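Local coordinates for protein hydrazine synthase alpha subunit (Candidatus Kuenenia stuttgartiensis, PDB 5C2V) that makes hydrazine as part of the hydrazine synthase complex, joining hydroxylamine from the gamma subunit with ammonia in a heme c-containing alpha subunit, at residues T16-M21 / V390-R395; S127-A132 / P231-D236; Y131-I136 / T163-F168; L187-T192 / D219-N224; Q288-F293 / S339-P344. All coordinates share one frame; numbering follows the deposited sequence.

Contact 1. Residues T16-M21 / V390-R395; sequences TDYSGM and VKYKPR
M21 and Y18 in the first turn of helix 18-25, and T16 just before it, pack on Y392, P394 and R395. This lies beside the closure of the six-bladed beta-propeller. The helix leads toward strand 31-37, which pairs antiparallel with the last blade strand, 381-387. The loop 390-395 follows that strand, so the two ends of the propeller chain meet here.

The aromatic part centres on Y392. Its CG is anti to the backbone N (chi1 -165°), and the ring reaches the helix. M21 CB sits over the middle of one face in a CH-pi contact, 3.5 Å from the ring centroid. The methionine chain bends at chi2 and chi3, which carries CE back to 3.6 Å from Y392 CE1. SD stands obliquely to the ring, 5.2 Å from its centroid, as a Met-aromatic contact. Y18 comes to the ring edge instead, with its CD2 3.7 Å from Y392 CD2.

The apolar part is smaller. Y18 lies alongside P394, and Y18 CE2 is 3.8 Å from P394 CG.

The polar part is a hydrogen bond from R395 to the backbone just before the helix. The same NH2 also donates to A54 O of the gamma subunit chain, so the guanidinium joins the two subunits. T16 O lies at the guanidinium edge, at a doubtfully short 2.5 Å from R395 NH2.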
# COMPACT_ATOMS: atom_id res chain seq x y z
N THR D 16 8.57 -41.96 10.90
CA THR D 16 8.24 -41.09 9.78
C THR D 16 7.91 -39.67 10.25
O THR D 16 7.91 -38.73 9.45
CB THR D 16 7.04 -41.62 8.98
OG1 THR D 16 5.91 -41.76 9.85
CG2 THR D 16 7.37 -42.97 8.37
N ASP D 17 7.65 -39.52 11.54
CA ASP D 17 7.32 -38.21 12.09
C ASP D 17 8.59 -37.54 12.58
O ASP D 17 9.15 -37.93 13.60
CB ASP D 17 6.29 -38.35 13.21
CG ASP D 17 5.95 -37.03 13.88
OD1 ASP D 17 6.15 -35.97 13.25
OD2 ASP D 17 5.46 -37.05 15.03
N TYR D 18 9.03 -36.51 11.86
CA TYR D 18 10.31 -35.88 12.13
C TYR D 18 10.30 -35.10 13.43
O TYR D 18 11.16 -35.30 14.30
CB TYR D 18 10.70 -34.96 10.96
CG TYR D 18 11.81 -33.98 11.29
CD1 TYR D 18 11.52 -32.68 11.66
CD2 TYR D 18 13.14 -34.37 11.22
CE1 TYR D 18 12.53 -31.78 11.96
CE2 TYR D 18 14.16 -33.48 11.51
CZ TYR D 18 13.85 -32.19 11.88
OH TYR D 18 14.85 -31.30 12.18
N SER D 19 9.33 -34.20 13.57
CA SER D 19 9.20 -33.39 14.77
C SER D 19 8.89 -34.25 15.99
O SER D 19 9.18 -33.86 17.12
CB SER D 19 8.11 -32.33 14.57
OG SER D 19 6.89 -32.93 14.16
N GLY D 20 8.31 -35.42 15.75
CA GLY D 20 8.03 -36.36 16.82
C GLY D 20 9.27 -37.10 17.29
O GLY D 20 9.48 -37.26 18.49
N MET D 21 10.08 -37.54 16.33
CA MET D 21 11.31 -38.26 16.66
C MET D 21 12.34 -37.33 17.28
O MET D 21 13.10 -37.73 18.17
CB MET D 21 11.90 -38.92 15.41
CG MET D 21 11.04 -40.03 14.82
SD MET D 21 10.92 -41.48 15.88
CE MET D 21 12.59 -42.11 15.79
N VAL D 390 21.65 -34.22 19.90
CA VAL D 390 21.51 -35.11 18.75
C VAL D 390 20.29 -34.74 17.93
O VAL D 390 19.16 -34.76 18.43
CB VAL D 390 21.42 -36.58 19.18
CG1 VAL D 390 21.29 -37.49 17.97
CG2 VAL D 390 22.64 -36.97 20.01
N LYS D 391 20.51 -34.41 16.66
CA LYS D 391 19.43 -34.00 15.77
C LYS D 391 18.95 -35.15 14.91
O LYS D 391 19.76 -35.87 14.32
CB LYS D 391 19.87 -32.84 14.88
CG LYS D 391 20.15 -31.55 15.63
CD LYS D 391 20.65 -30.48 14.68
CE LYS D 391 20.89 -29.18 15.42
NZ LYS D 391 21.43 -28.14 14.51
N TYR D 392 17.64 -35.33 14.83
CA TYR D 392 17.06 -36.32 13.94
C TYR D 392 17.29 -35.90 12.50
O TYR D 392 17.34 -34.70 12.20
CB TYR D 392 15.57 -36.51 14.22
CG TYR D 392 14.99 -37.76 13.61
CD1 TYR D 392 15.22 -39.00 14.18
CD2 TYR D 392 14.21 -37.70 12.46
CE1 TYR D 392 14.70 -40.15 13.63
CE2 TYR D 392 13.68 -38.85 11.90
CZ TYR D 392 13.93 -40.07 12.48
OH TYR D 392 13.41 -41.21 11.93
N LYS D 393 17.42 -36.87 11.61
CA LYS D 393 17.70 -36.58 10.21
C LYS D 393 16.43 -36.53 9.37
O LYS D 393 15.61 -37.45 9.43
CB LYS D 393 18.67 -37.61 9.63
CG LYS D 393 20.08 -37.51 10.17
CD LYS D 393 20.94 -38.65 9.67
CE LYS D 393 22.33 -38.60 10.28
NZ LYS D 393 23.34 -39.29 9.42
N PRO D 394 16.26 -35.45 8.60
CA PRO D 394 15.13 -35.31 7.68
C PRO D 394 15.28 -36.23 6.47
O PRO D 394 16.38 -36.68 6.17
CB PRO D 394 15.19 -33.84 7.25
CG PRO D 394 16.08 -33.17 8.25
CD PRO D 394 17.06 -34.22 8.67
N ARG D 395 14.17 -36.50 5.79
CA ARG D 395 14.17 -37.35 4.61
C ARG D 395 15.02 -36.74 3.50
O ARG D 395 15.05 -35.52 3.34
CB ARG D 395 12.74 -37.58 4.13
CG ARG D 395 11.79 -37.97 5.24
CD ARG D 395 10.34 -37.70 4.88
NE ARG D 395 9.46 -37.93 6.02
CZ ARG D 395 8.23 -38.43 5.93
NH1 ARG D 395 7.73 -38.74 4.74
NH2 ARG D 395 7.50 -38.61 7.02

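Contact 2. Residues S127-A132 / P231-D236; sequences SPIYYA and PWLTPD
The innermost strands of two successive propeller blades meet where I129 of strand 124-131 packs against P231, W232 and L233 of strand 228-233. The strands run in nearly the same direction, 25° apart, with axes 7.2 Å from each other. That is too far for backbone pairing, and side chains fill the gap between the blades.

I129 carries most of the contact. Its CG1 sits between the backbone N and the carbonyl carbon (chi1 59°). Both branches face the other blade. CG2 of I129 touches the indole at W232 CE3, 3.7 Å away, meeting the ring obliquely. The same methyl is 3.4 Å from P231 O. CD1 of I129 packs on P231 CB at 3.9 Å.

At one end, the P231 ring covers S127, with P231 CG 3.4 Å from S127 O. W232 also receives the cation of K290 from the next blade. The Y131 hydroxyl bonds to G237 O and I397 N, which holds the far end of its ring. At the other end, L233 reaches across with both methyls. CD1 of L233 lies 3.9 Å from Y130 O, and CD2 of L233 meets the edge of the Y131 ring at CD1, also at 3.9 Å.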
# COMPACT_ATOMS: atom_id res chain seq x y z
N SER D 127 26.51 -19.31 6.34
CA SER D 127 25.36 -20.12 6.76
C SER D 127 25.32 -21.54 6.20
O SER D 127 24.39 -21.90 5.49
CB SER D 127 24.06 -19.39 6.39
OG SER D 127 23.95 -18.17 7.09
N PRO D 128 26.34 -22.36 6.52
CA PRO D 128 26.32 -23.76 6.09
C PRO D 128 25.40 -24.62 6.96
O PRO D 128 25.30 -24.38 8.16
CB PRO D 128 27.77 -24.19 6.23
CG PRO D 128 28.27 -23.39 7.38
CD PRO D 128 27.54 -22.06 7.32
N ILE D 129 24.75 -25.61 6.36
CA ILE D 129 23.97 -26.59 7.11
C ILE D 129 24.21 -27.99 6.57
O ILE D 129 24.60 -28.17 5.41
CB ILE D 129 22.45 -26.30 7.06
CG1 ILE D 129 21.95 -26.30 5.61
CG2 ILE D 129 22.12 -24.98 7.75
CD1 ILE D 129 20.45 -26.18 5.48
N TYR D 130 23.99 -28.99 7.41
CA TYR D 130 24.13 -30.38 7.00
C TYR D 130 22.80 -30.94 6.52
O TYR D 130 21.78 -30.80 7.18
CB TYR D 130 24.68 -31.24 8.14
CG TYR D 130 26.11 -30.93 8.51
CD1 TYR D 130 27.15 -31.21 7.64
CD2 TYR D 130 26.42 -30.38 9.75
CE1 TYR D 130 28.46 -30.93 7.98
CE2 TYR D 130 27.72 -30.09 10.10
CZ TYR D 130 28.74 -30.37 9.21
OH TYR D 130 30.04 -30.09 9.55
N TYR D 131 22.83 -31.56 5.34
CA TYR D 131 21.67 -32.25 4.81
C TYR D 131 22.08 -33.69 4.54
O TYR D 131 22.95 -33.94 3.72
CB TYR D 131 21.17 -31.59 3.53
CG TYR D 131 19.91 -32.22 2.97
CD1 TYR D 131 18.71 -32.13 3.65
CD2 TYR D 131 19.94 -32.89 1.76
CE1 TYR D 131 17.56 -32.70 3.14
CE2 TYR D 131 18.79 -33.47 1.24
CZ TYR D 131 17.61 -33.37 1.94
OH TYR D 131 16.46 -33.93 1.43
N ALA D 132 21.43 -34.64 5.21
CA ALA D 132 21.92 -36.00 5.12
C ALA D 132 21.25 -36.69 3.94
O ALA D 132 20.06 -37.03 3.98
CB ALA D 132 21.66 -36.73 6.41
N PRO D 231 19.68 -20.79 4.74
CA PRO D 231 19.05 -22.08 4.48
C PRO D 231 18.85 -22.90 5.76
O PRO D 231 19.66 -22.82 6.67
CB PRO D 231 20.03 -22.77 3.54
CG PRO D 231 21.35 -22.21 3.93
CD PRO D 231 21.10 -20.78 4.34
N TRP D 232 17.76 -23.67 5.81
CA TRP D 232 17.46 -24.51 6.96
C TRP D 232 16.71 -25.76 6.51
O TRP D 232 16.61 -26.02 5.31
CB TRP D 232 16.66 -23.73 8.01
CG TRP D 232 16.74 -24.29 9.40
CD1 TRP D 232 15.71 -24.77 10.15
CD2 TRP D 232 17.92 -24.45 10.20
NE1 TRP D 232 16.17 -25.20 11.37
CE2 TRP D 232 17.52 -25.02 11.42
CE3 TRP D 232 19.28 -24.16 9.99
CZ2 TRP D 232 18.43 -25.31 12.44
CZ3 TRP D 232 20.17 -24.45 11.01
CH2 TRP D 232 19.75 -25.01 12.21
N LEU D 233 16.19 -26.53 7.46
CA LEU D 233 15.55 -27.80 7.13
C LEU D 233 14.04 -27.79 7.38
O LEU D 233 13.57 -27.32 8.41
CB LEU D 233 16.19 -28.93 7.94
CG LEU D 233 17.71 -29.09 7.78
CD1 LEU D 233 18.23 -30.19 8.70
CD2 LEU D 233 18.06 -29.38 6.33
N THR D 234 13.29 -28.32 6.42
CA THR D 234 11.86 -28.53 6.57
C THR D 234 11.62 -29.91 7.19
O THR D 234 12.43 -30.82 7.01
CB THR D 234 11.11 -28.42 5.23
OG1 THR D 234 11.43 -29.55 4.41
CG2 THR D 234 11.49 -27.14 4.51
N PRO D 235 10.50 -30.07 7.92
CA PRO D 235 10.18 -31.36 8.54
C PRO D 235 9.99 -32.49 7.53
O PRO D 235 10.14 -33.66 7.88
CB PRO D 235 8.88 -31.07 9.29
CG PRO D 235 8.90 -29.60 9.53
CD PRO D 235 9.55 -29.02 8.32
N ASP D 236 9.66 -32.15 6.28
CA ASP D 236 9.49 -33.14 5.23
C ASP D 236 10.76 -33.33 4.38
O ASP D 236 10.74 -34.06 3.39
CB ASP D 236 8.30 -32.79 4.33
CG ASP D 236 8.21 -31.31 4.03
OD1 ASP D 236 9.23 -30.72 3.60
OD2 ASP D 236 7.12 -30.74 4.22

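Contact 3. Residues Y131-I136 / T163-F168; sequences YAAGSI and TGMIIF
A133 and M165 meet through side chains, CB of A133 lying 3.8 Å from CG of M165. The M165 CG is anti to its own carbonyl carbon (chi1 -57°), which sets it beside the alanine methyl. The chain then bends at chi2 and again at chi3. Its far end turns away, to I197 and I198 of helix 196-201. Y131 behaves likewise. Only its CB packs here, 4.0 Å from CG1 of I167, while its ring leaves to meet W264.

In the backbone, Y131 and M165 form an antiparallel hydrogen-bonded pair. Y131 N donates to M165 O at 2.9 Å, nearly straight at 175°, and M165 N returns a bond of the same length to Y131 O. The pair joins the end of the innermost strand of a propeller blade, 124-131, to its neighbour, 154-171. Y131, M165 and I167 lie on one face of this sheet.

Past the pair, residues 132-135 pass beside G164 and T163. At the backbone angles of G164 a CB would jam against the preceding carbonyl O, which calls for glycine. S135 CB is directed to T163 and G164, and lies 3.8 Å from T163 O. That carbonyl also accepts a hydrogen bond from Y85 OH.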
# COMPACT_ATOMS: atom_id res chain seq x y z
N TYR D 131 22.83 -31.56 5.34
CA TYR D 131 21.67 -32.25 4.81
C TYR D 131 22.08 -33.69 4.54
O TYR D 131 22.95 -33.94 3.72
CB TYR D 131 21.17 -31.59 3.53
CG TYR D 131 19.91 -32.22 2.97
CD1 TYR D 131 18.71 -32.13 3.65
CD2 TYR D 131 19.94 -32.89 1.76
CE1 TYR D 131 17.56 -32.70 3.14
CE2 TYR D 131 18.79 -33.47 1.24
CZ TYR D 131 17.61 -33.37 1.94
OH TYR D 131 16.46 -33.93 1.43
N ALA D 132 21.43 -34.64 5.21
CA ALA D 132 21.92 -36.00 5.12
C ALA D 132 21.25 -36.69 3.94
O ALA D 132 20.06 -37.03 3.98
CB ALA D 132 21.66 -36.73 6.41
N ALA D 133 22.04 -36.91 2.90
CA ALA D 133 21.56 -37.45 1.64
C ALA D 133 22.20 -38.80 1.37
O ALA D 133 23.39 -38.88 1.06
CB ALA D 133 21.84 -36.49 0.50
N GLY D 134 21.41 -39.86 1.47
CA GLY D 134 21.95 -41.20 1.39
C GLY D 134 22.71 -41.56 2.65
O GLY D 134 23.33 -42.62 2.73
N SER D 135 22.67 -40.66 3.64
CA SER D 135 23.25 -40.93 4.95
C SER D 135 22.18 -40.79 6.02
O SER D 135 21.73 -39.70 6.32
CB SER D 135 24.41 -39.98 5.23
OG SER D 135 25.23 -39.81 4.09
N ILE D 136 21.80 -41.91 6.63
CA ILE D 136 20.84 -41.88 7.72
C ILE D 136 21.50 -42.50 8.93
O ILE D 136 21.66 -41.86 9.97
CB ILE D 136 19.53 -42.61 7.36
CG1 ILE D 136 18.84 -41.90 6.20
CG2 ILE D 136 18.60 -42.68 8.56
CD1 ILE D 136 18.58 -40.43 6.45
N THR D 163 28.41 -39.37 5.15
CA THR D 163 28.52 -38.23 6.05
C THR D 163 27.34 -37.31 5.78
O THR D 163 26.50 -37.08 6.65
CB THR D 163 29.84 -37.47 5.85
OG1 THR D 163 30.05 -37.23 4.45
CG2 THR D 163 31.01 -38.28 6.39
N GLY D 164 27.30 -36.79 4.57
CA GLY D 164 26.18 -35.97 4.14
C GLY D 164 26.58 -34.94 3.11
O GLY D 164 27.64 -35.02 2.49
N MET D 165 25.70 -33.96 2.93
CA MET D 165 25.93 -32.85 2.02
C MET D 165 25.90 -31.56 2.83
O MET D 165 25.37 -31.54 3.94
CB MET D 165 24.88 -32.82 0.92
CG MET D 165 24.78 -34.10 0.11
SD MET D 165 26.12 -34.25 -1.09
CE MET D 165 25.76 -32.86 -2.16
N ILE D 166 26.48 -30.50 2.29
CA ILE D 166 26.43 -29.21 2.96
C ILE D 166 25.76 -28.16 2.09
O ILE D 166 26.26 -27.81 1.02
CB ILE D 166 27.83 -28.72 3.36
CG1 ILE D 166 28.41 -29.61 4.46
CG2 ILE D 166 27.77 -27.28 3.84
CD1 ILE D 166 29.74 -29.13 4.99
N ILE D 167 24.61 -27.66 2.54
CA ILE D 167 23.91 -26.60 1.83
C ILE D 167 24.29 -25.25 2.43
O ILE D 167 24.06 -25.01 3.61
CB ILE D 167 22.38 -26.78 1.91
CG1 ILE D 167 21.99 -28.23 1.61
CG2 ILE D 167 21.68 -25.81 0.96
CD1 ILE D 167 22.38 -28.70 0.23
N PHE D 168 24.87 -24.38 1.62
CA PHE D 168 25.29 -23.08 2.15
C PHE D 168 24.93 -21.94 1.21
O PHE D 168 24.57 -22.16 0.05
CB PHE D 168 26.80 -23.07 2.43
CG PHE D 168 27.65 -23.04 1.19
CD1 PHE D 168 27.99 -24.21 0.53
CD2 PHE D 168 28.14 -21.84 0.70
CE1 PHE D 168 28.78 -24.18 -0.60
CE2 PHE D 168 28.93 -21.80 -0.43
CZ PHE D 168 29.26 -22.98 -1.08

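Contact 4. Residues L187-T192 / D219-N224; sequences LYRLDT and DQITYN
D219 OD2 is held by two arginines. R189 NE donates to it at 3.0 Å, meeting the anti lone pair of the carboxylate. The bond is bent, and OD2 stands 23° out of the guanidinium plane. R189 NH2 adds a weak bond to the same oxygen, and R549 NH2 of the middle domain makes a salt bridge to it. The R189 CG sits between the backbone N and the carbonyl carbon (chi1 66°), and the chain runs extended to NE. The side chains of R189 and D219 lie side by side, with guanidinium and carboxylate planes 46° apart.

The backbones of R189 and D219 form an antiparallel hydrogen-bonded pair, each N donating to the other's O. Strands 186-191 and 216-220 are neighbours in the outer part of a propeller blade. On the sheet face opposite the salt bridge, Y188 and Q220 are a non-hydrogen-bonded pair. Q220 CG lies over one face of the tyrosine ring toward its rim, and Q220 CB is 3.5 Å from Y188 CE2.

Beyond the pairing, I221 and T222 continue the contact. I221 N donates to L187 O at 3.0 Å. T222 OG1 accepts from L187 N. I221 straddles two residues, with I221 CG1 3.7 Å from L187 CB and I221 CG2 3.7 Å from R189 CG.

R189 also bonds to T401 O and makes a cation-pi contact with W264. Two positive partners should favour the ionised form of the buried D219. They also imply that this carboxylate ties the blade to the middle domain by charge.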
# COMPACT_ATOMS: atom_id res chain seq x y z
N LEU D 187 22.17 -20.28 -3.38
CA LEU D 187 22.36 -21.49 -2.59
C LEU D 187 23.21 -22.52 -3.34
O LEU D 187 23.04 -22.73 -4.54
CB LEU D 187 21.02 -22.11 -2.20
CG LEU D 187 20.18 -21.32 -1.19
CD1 LEU D 187 18.96 -22.13 -0.76
CD2 LEU D 187 21.01 -20.93 0.02
N TYR D 188 24.12 -23.15 -2.61
CA TYR D 188 24.99 -24.18 -3.15
C TYR D 188 24.86 -25.48 -2.35
O TYR D 188 24.78 -25.45 -1.12
CB TYR D 188 26.45 -23.73 -3.14
CG TYR D 188 26.82 -22.70 -4.17
CD1 TYR D 188 26.66 -21.34 -3.92
CD2 TYR D 188 27.37 -23.08 -5.39
CE1 TYR D 188 27.02 -20.39 -4.86
CE2 TYR D 188 27.72 -22.14 -6.34
CZ TYR D 188 27.55 -20.80 -6.07
OH TYR D 188 27.90 -19.86 -7.01
N ARG D 189 24.83 -26.60 -3.07
CA ARG D 189 24.96 -27.90 -2.43
C ARG D 189 26.40 -28.38 -2.57
O ARG D 189 27.04 -28.16 -3.60
CB ARG D 189 23.98 -28.92 -3.03
CG ARG D 189 24.23 -29.29 -4.48
CD ARG D 189 23.32 -30.43 -4.91
NE ARG D 189 23.43 -30.73 -6.34
CZ ARG D 189 22.75 -31.70 -6.95
NH1 ARG D 189 21.91 -32.46 -6.26
NH2 ARG D 189 22.92 -31.91 -8.25
N LEU D 190 26.90 -29.02 -1.52
CA LEU D 190 28.31 -29.38 -1.46
C LEU D 190 28.52 -30.84 -1.07
O LEU D 190 28.10 -31.28 -0.00
CB LEU D 190 29.04 -28.46 -0.46
CG LEU D 190 30.53 -28.66 -0.18
CD1 LEU D 190 31.18 -27.32 0.09
CD2 LEU D 190 30.75 -29.58 1.01
N ASP D 191 29.17 -31.58 -1.96
CA ASP D 191 29.58 -32.95 -1.66
C ASP D 191 30.90 -32.91 -0.89
O ASP D 191 31.91 -32.37 -1.37
CB ASP D 191 29.73 -33.77 -2.95
CG ASP D 191 29.73 -35.27 -2.68
OD1 ASP D 191 30.32 -35.70 -1.67
OD2 ASP D 191 29.14 -36.01 -3.49
N THR D 192 30.86 -33.49 0.31
CA THR D 192 31.99 -33.47 1.23
C THR D 192 33.02 -34.55 0.93
O THR D 192 34.15 -34.48 1.39
CB THR D 192 31.51 -33.65 2.69
OG1 THR D 192 30.94 -34.95 2.85
CG2 THR D 192 30.47 -32.60 3.05
N ASP D 219 27.89 -27.34 -6.27
CA ASP D 219 26.93 -27.15 -7.35
C ASP D 219 25.93 -26.06 -6.97
O ASP D 219 25.49 -25.99 -5.82
CB ASP D 219 26.20 -28.46 -7.66
CG ASP D 219 25.15 -28.30 -8.74
OD1 ASP D 219 25.42 -27.61 -9.74
OD2 ASP D 219 24.05 -28.87 -8.57
N GLN D 220 25.56 -25.21 -7.92
CA GLN D 220 24.66 -24.09 -7.64
C GLN D 220 23.21 -24.47 -7.91
O GLN D 220 22.81 -24.67 -9.06
CB GLN D 220 25.05 -22.88 -8.49
CG GLN D 220 24.21 -21.64 -8.22
CD GLN D 220 24.62 -20.46 -9.08
OE1 GLN D 220 25.62 -20.52 -9.80
NE2 GLN D 220 23.84 -19.39 -9.03
N ILE D 221 22.42 -24.56 -6.84
CA ILE D 221 21.03 -24.99 -6.96
C ILE D 221 20.00 -23.86 -7.12
O ILE D 221 18.85 -24.13 -7.47
CB ILE D 221 20.62 -25.83 -5.74
CG1 ILE D 221 20.68 -24.98 -4.47
CG2 ILE D 221 21.53 -27.05 -5.61
CD1 ILE D 221 20.34 -25.74 -3.21
N THR D 222 20.40 -22.62 -6.87
CA THR D 222 19.48 -21.48 -6.98
C THR D 222 20.09 -20.35 -7.80
O THR D 222 21.20 -19.92 -7.54
CB THR D 222 19.07 -20.93 -5.59
OG1 THR D 222 20.23 -20.43 -4.91
CG2 THR D 222 18.41 -22.01 -4.75
N TYR D 223 19.37 -19.93 -8.83
CA TYR D 223 19.86 -18.93 -9.78
C TYR D 223 19.34 -17.49 -9.65
O TYR D 223 19.59 -16.66 -10.53
CB TYR D 223 19.65 -19.48 -11.18
CG TYR D 223 20.55 -20.68 -11.36
CD1 TYR D 223 20.10 -21.97 -11.11
CD2 TYR D 223 21.89 -20.51 -11.70
CE1 TYR D 223 20.94 -23.06 -11.23
CE2 TYR D 223 22.74 -21.59 -11.82
CZ TYR D 223 22.26 -22.86 -11.59
OH TYR D 223 23.10 -23.94 -11.71
N ASN D 224 18.60 -17.20 -8.57
CA ASN D 224 18.03 -15.87 -8.34
C ASN D 224 19.04 -14.72 -8.51
O ASN D 224 20.17 -14.81 -8.04
CB ASN D 224 17.43 -15.80 -6.93
CG ASN D 224 16.58 -14.55 -6.70
OD1 ASN D 224 16.53 -13.65 -7.53
ND2 ASN D 224 15.93 -14.49 -5.54

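Contact 5. Residues Q288-F293 / S339-P344; sequences QAKITF and SPYPLP
F293, P344 and K290 form the tight part of a contact between two neighbouring blades of the propeller. Strands 289-291 and 339-342 are the innermost strands of these blades. They run almost parallel, 11° apart, with axes 6.9 Å from each other. The F293 ring lies alongside P344. P344 CG sits over one face toward the rim, 4.0 Å from the ring centroid, and P344 CD is 3.6 Å from F293 CE2. I291 O of its own segment lies over the opposite face, toward the rim. P342 O stands at the ring edge. K290 bridges the blades with its methylenes. CD of K290 is 3.2 Å from P340 O, and CE of K290 is 3.5 Å from CD2 of the Y341 ring. Its chain is extended until chi4, where a bend (-57°) turns NZ toward W232.

The packing is looser at T292, which is partly exposed. T292 crosses P342 at about a right angle and touches it lightly, CG2 of T292 being 3.9 Å from CB of P342. The T292 hydroxyl bonds to K297 N.

At the far end, Q288 extends its amide to the backbone of S339. Q288 OE1 accepts from S339 N at 2.6 Å, and weakly from S339 OG.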
# COMPACT_ATOMS: atom_id res chain seq x y z
N GLN D 288 16.65 -15.64 8.99
CA GLN D 288 16.98 -16.57 10.08
C GLN D 288 15.77 -17.40 10.49
O GLN D 288 15.50 -17.58 11.68
CB GLN D 288 17.54 -15.79 11.28
CG GLN D 288 18.77 -14.96 10.94
CD GLN D 288 19.07 -13.90 11.98
OE1 GLN D 288 18.55 -13.93 13.09
NE2 GLN D 288 19.92 -12.94 11.62
N ALA D 289 15.05 -17.91 9.50
CA ALA D 289 13.83 -18.67 9.74
C ALA D 289 14.12 -20.10 10.19
O ALA D 289 14.92 -20.81 9.57
CB ALA D 289 12.97 -18.68 8.48
N LYS D 290 13.47 -20.51 11.27
CA LYS D 290 13.56 -21.88 11.77
C LYS D 290 12.16 -22.37 12.15
O LYS D 290 11.23 -21.57 12.25
CB LYS D 290 14.51 -21.97 12.96
CG LYS D 290 15.94 -21.56 12.64
CD LYS D 290 16.88 -21.81 13.80
CE LYS D 290 18.25 -21.20 13.55
NZ LYS D 290 18.86 -21.70 12.29
N ILE D 291 12.02 -23.67 12.35
CA ILE D 291 10.71 -24.26 12.61
C ILE D 291 10.64 -24.98 13.96
O ILE D 291 11.54 -25.75 14.30
CB ILE D 291 10.32 -25.25 11.49
CG1 ILE D 291 10.51 -24.60 10.12
CG2 ILE D 291 8.88 -25.72 11.67
CD1 ILE D 291 10.12 -25.48 8.96
N THR D 292 9.58 -24.71 14.71
CA THR D 292 9.38 -25.34 16.01
C THR D 292 8.90 -26.77 15.87
O THR D 292 8.20 -27.11 14.91
CB THR D 292 8.37 -24.56 16.87
OG1 THR D 292 7.09 -24.55 16.22
CG2 THR D 292 8.84 -23.13 17.09
N PHE D 293 9.29 -27.62 16.81
CA PHE D 293 8.92 -29.03 16.78
C PHE D 293 7.54 -29.33 17.36
O PHE D 293 6.79 -30.14 16.81
CB PHE D 293 10.00 -29.85 17.50
CG PHE D 293 11.36 -29.68 16.90
CD1 PHE D 293 11.77 -30.46 15.83
CD2 PHE D 293 12.23 -28.71 17.38
CE1 PHE D 293 13.02 -30.30 15.27
CE2 PHE D 293 13.49 -28.55 16.82
CZ PHE D 293 13.88 -29.34 15.77
N SER D 339 18.47 -14.21 15.65
CA SER D 339 18.92 -15.60 15.74
C SER D 339 18.14 -16.47 16.73
O SER D 339 18.69 -16.93 17.73
CB SER D 339 20.40 -15.63 16.11
OG SER D 339 21.16 -14.81 15.24
N PRO D 340 16.84 -16.71 16.46
CA PRO D 340 16.06 -17.60 17.33
C PRO D 340 16.40 -19.07 17.08
O PRO D 340 16.64 -19.45 15.93
CB PRO D 340 14.62 -17.29 16.93
CG PRO D 340 14.72 -16.90 15.49
CD PRO D 340 16.04 -16.20 15.33
N TYR D 341 16.41 -19.88 18.13
CA TYR D 341 16.70 -21.31 17.98
C TYR D 341 15.75 -22.21 18.77
O TYR D 341 15.99 -22.48 19.94
CB TYR D 341 18.15 -21.61 18.38
CG TYR D 341 18.68 -22.84 17.68
CD1 TYR D 341 18.43 -24.11 18.17
CD2 TYR D 341 19.41 -22.73 16.50
CE1 TYR D 341 18.91 -25.23 17.53
CE2 TYR D 341 19.89 -23.84 15.85
CZ TYR D 341 19.64 -25.09 16.37
OH TYR D 341 20.12 -26.21 15.73
N PRO D 342 14.67 -22.66 18.12
CA PRO D 342 13.69 -23.55 18.76
C PRO D 342 14.30 -24.89 19.18
O PRO D 342 15.19 -25.40 18.50
CB PRO D 342 12.63 -23.76 17.68
CG PRO D 342 12.89 -22.71 16.65
CD PRO D 342 14.35 -22.43 16.70
N LEU D 343 13.83 -25.44 20.29
CA LEU D 343 14.27 -26.75 20.76
C LEU D 343 13.13 -27.76 20.71
O LEU D 343 11.97 -27.38 20.84
CB LEU D 343 14.83 -26.65 22.19
CG LEU D 343 16.24 -26.10 22.39
CD1 LEU D 343 16.61 -26.12 23.87
CD2 LEU D 343 17.25 -26.89 21.58
N PRO D 344 13.46 -29.05 20.53
CA PRO D 344 12.50 -30.15 20.57
C PRO D 344 11.77 -30.26 21.92
O PRO D 344 10.76 -30.94 22.02
CB PRO D 344 13.37 -31.38 20.33
CG PRO D 344 14.51 -30.87 19.52
CD PRO D 344 14.79 -29.50 20.07

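How the contacts relate
Contacts 2 and 5 are of one kind: each joins the innermost strands of successive blades, mainly by side-chain packing, and the two touch. Contacts 3 and 4 work within a single blade, where backbone pairing dominates. They share its sheet, and F168 O bonds to Y188 N between them. Contact 2 uses the inner strand of this same blade and shares Y131 and A132 with contact 3. Contacts 3, 4 and 5 are largely buried, and contact 4 alone has a salt bridge across its segments. Contacts 1 and 2 are partly buried. Contact 1 has the most extensive border with the gamma subunit, which contacts 2 and 3 also reach. It touches contacts 2, 3 and 5.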